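Local coordinates for Non-structural protein (Porcine reproductive and respiratory syndrome virus, PDB 3IFU) that acts as the viral leader protease Nsp1alpha, joining an N-terminal zinc finger to a papain-like cysteine protease domain, and probably suppresses host interferon-beta production, at residues A80-A85 against L92-R97. Sequence-based numbering, arbitrary orientation.
Sequences AIFPIA and LNFQQR
F82 and F94 meet rim to rim. CE1 of F82 comes within 3.5 Å of CZ of F94, and neither ring lies over the face of the other. The ring centres are 5.8 Å apart and the planes are inclined at 66°, so the pair is neither an offset stack nor a true T-shape. Although neither side chain starts out toward the other helix, CG lies anti to the backbone N in both residues (chi1 180° in F82), which brings the ring ends closer. The F94 ring also touches A85, whose methyl points toward the other helix: CB of A85 lies 4.2 Å from CE1 of F94, and the same ring carbon approaches the A85 carbonyl carbon. One turn further along, R97 adds the aliphatic part of its chain, with CG 3.7 Å from O of A85. The small side chain of A85 is consistent with the close approach of the backbones, the CA atoms of A85 and R97 being 5.8 Å apart. Beyond CG the arginine bends at chi2 (61°), and NH2 forms a weak hydrogen bond to O of L119. No hydrogen bond joins the two segments; O of A85 is instead bonded to OG of S89 in the short connection between the helices. This buried, mostly apolar contact thus joins helix 81-87 to the first turn of helix 94-108 within the papain-like protease region. M98 of the longer helix extends it against I81 and F82, P163 of the second subunit packs on F94, and P83 and I84 touch V140 of strand 140-142.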
loop_
_atom_site.group_PDB
_atom_site.type_symbol
_atom_site.label_atom_id
_atom_site.label_comp_id
_atom_site.label_asym_id
_atom_site.label_seq_id
_atom_site.Cartn_x
_atom_site.Cartn_y
_atom_site.Cartn_z
ATOM N N ALA A 80 -10.845 -0.465 6.610
ATOM C CA ALA A 80 -9.834 -1.294 7.261
ATOM C C ALA A 80 -9.789 -2.732 6.742
ATOM O O ALA A 80 -8.831 -3.468 7.018
ATOM C CB ALA A 80 -10.054 -1.293 8.763
ATOM N N ILE A 81 -10.805 -3.124 5.976
ATOM C CA ILE A 81 -10.876 -4.480 5.438
ATOM C C ILE A 81 -9.654 -4.922 4.614
ATOM O O ILE A 81 -9.048 -5.961 4.904
ATOM C CB ILE A 81 -12.171 -4.681 4.607
ATOM C CG1 ILE A 81 -13.392 -4.365 5.481
ATOM C CG2 ILE A 81 -12.254 -6.116 4.107
ATOM C CD1 ILE A 81 -14.708 -4.757 4.884
ATOM N N PHE A 82 -9.282 -4.139 3.606
ATOM C CA PHE A 82 -8.136 -4.482 2.776
ATOM C C PHE A 82 -6.793 -4.510 3.525
ATOM O O PHE A 82 -6.051 -5.487 3.422
ATOM C CB PHE A 82 -8.028 -3.532 1.575
ATOM C CG PHE A 82 -6.861 -3.826 0.688
ATOM C CD1 PHE A 82 -6.843 -4.971 -0.104
ATOM C CD2 PHE A 82 -5.738 -3.008 0.701
ATOM C CE1 PHE A 82 -5.721 -5.304 -0.863
ATOM C CE2 PHE A 82 -4.613 -3.333 -0.054
ATOM C CZ PHE A 82 -4.608 -4.486 -0.837
ATOM N N PRO A 83 -6.447 -3.440 4.269
ATOM C CA PRO A 83 -5.170 -3.440 4.997
ATOM C C PRO A 83 -5.004 -4.616 5.964
ATOM O O PRO A 83 -3.929 -5.217 6.043
ATOM C CB PRO A 83 -5.188 -2.100 5.722
ATOM C CG PRO A 83 -5.944 -1.246 4.788
ATOM C CD PRO A 83 -7.097 -2.123 4.378
ATOM N N ILE A 84 -6.060 -4.938 6.706
ATOM C CA ILE A 84 -5.995 -6.056 7.649
ATOM C C ILE A 84 -5.805 -7.372 6.895
ATOM O O ILE A 84 -5.047 -8.235 7.323
ATOM C CB ILE A 84 -7.273 -6.149 8.525
ATOM C CG1 ILE A 84 -7.332 -4.963 9.491
ATOM C CG2 ILE A 84 -7.282 -7.459 9.286
ATOM C CD1 ILE A 84 -8.659 -4.803 10.196
ATOM N N ALA A 85 -6.486 -7.521 5.769
ATOM C CA ALA A 85 -6.349 -8.735 4.985
ATOM C C ALA A 85 -4.961 -8.847 4.348
ATOM O O ALA A 85 -4.363 -9.922 4.359
ATOM C CB ALA A 85 -7.428 -8.794 3.912
ATOM N N LEU A 92 -0.178 -16.601 -2.010
ATOM C CA LEU A 92 -1.143 -17.651 -2.335
ATOM C C LEU A 92 -1.943 -17.907 -1.068
ATOM O O LEU A 92 -1.763 -18.935 -0.418
ATOM C CB LEU A 92 -0.417 -18.938 -2.760
ATOM C CG LEU A 92 0.650 -18.908 -3.869
ATOM C CD1 LEU A 92 0.130 -18.123 -5.078
ATOM C CD2 LEU A 92 1.936 -18.280 -3.340
ATOM N N ASN A 93 -2.828 -16.974 -0.725
ATOM C CA ASN A 93 -3.618 -17.076 0.500
ATOM C C ASN A 93 -4.542 -15.861 0.646
ATOM O O ASN A 93 -5.547 -15.913 1.359
ATOM C CB ASN A 93 -2.650 -17.141 1.694
ATOM C CG ASN A 93 -3.345 -17.414 3.016
ATOM O OD1 ASN A 93 -4.254 -18.243 3.094
ATOM N ND2 ASN A 93 -2.898 -16.733 4.073
ATOM N N PHE A 94 -4.198 -14.777 -0.047
ATOM C CA PHE A 94 -4.953 -13.525 0.015
ATOM C C PHE A 94 -6.469 -13.541 -0.211
ATOM O O PHE A 94 -7.206 -12.962 0.583
ATOM C CB PHE A 94 -4.353 -12.486 -0.935
ATOM C CG PHE A 94 -5.048 -11.157 -0.875
ATOM C CD1 PHE A 94 -4.781 -10.268 0.159
ATOM C CD2 PHE A 94 -6.020 -10.822 -1.816
ATOM C CE1 PHE A 94 -5.463 -9.076 0.262
ATOM C CE2 PHE A 94 -6.714 -9.621 -1.721
ATOM C CZ PHE A 94 -6.435 -8.747 -0.677
ATOM N N GLN A 95 -6.937 -14.159 -1.292
ATOM C CA GLN A 95 -8.377 -14.181 -1.562
ATOM C C GLN A 95 -9.166 -14.746 -0.394
ATOM O O GLN A 95 -10.123 -14.141 0.079
ATOM C CB GLN A 95 -8.688 -14.993 -2.820
ATOM C CG GLN A 95 -8.167 -14.365 -4.096
ATOM C CD GLN A 95 -8.551 -15.156 -5.333
ATOM O OE1 GLN A 95 -8.179 -16.323 -5.477
ATOM N NE2 GLN A 95 -9.302 -14.523 -6.235
ATOM N N GLN A 96 -8.756 -15.919 0.067
ATOM C CA GLN A 96 -9.430 -16.563 1.177
ATOM C C GLN A 96 -9.472 -15.598 2.354
ATOM O O GLN A 96 -10.513 -15.388 2.963
ATOM C CB GLN A 96 -8.678 -17.829 1.561
ATOM C CG GLN A 96 -9.386 -18.681 2.570
ATOM C CD GLN A 96 -8.430 -19.208 3.605
ATOM O OE1 GLN A 96 -7.975 -18.465 4.482
ATOM N NE2 GLN A 96 -8.097 -20.493 3.505
ATOM N N ARG A 97 -8.324 -15.007 2.654
ATOM C CA ARG A 97 -8.196 -14.053 3.750
ATOM C C ARG A 97 -9.126 -12.846 3.601
ATOM O O ARG A 97 -9.799 -12.463 4.553
ATOM C CB ARG A 97 -6.751 -13.573 3.830
ATOM C CG ARG A 97 -6.428 -12.870 5.109
ATOM C CD ARG A 97 -6.639 -13.807 6.274
ATOM N NE ARG A 97 -6.652 -13.087 7.539
ATOM C CZ ARG A 97 -6.963 -13.642 8.698
ATOM N NH1 ARG A 97 -7.288 -14.923 8.740
ATOM N NH2 ARG A 97 -6.940 -12.923 9.807
#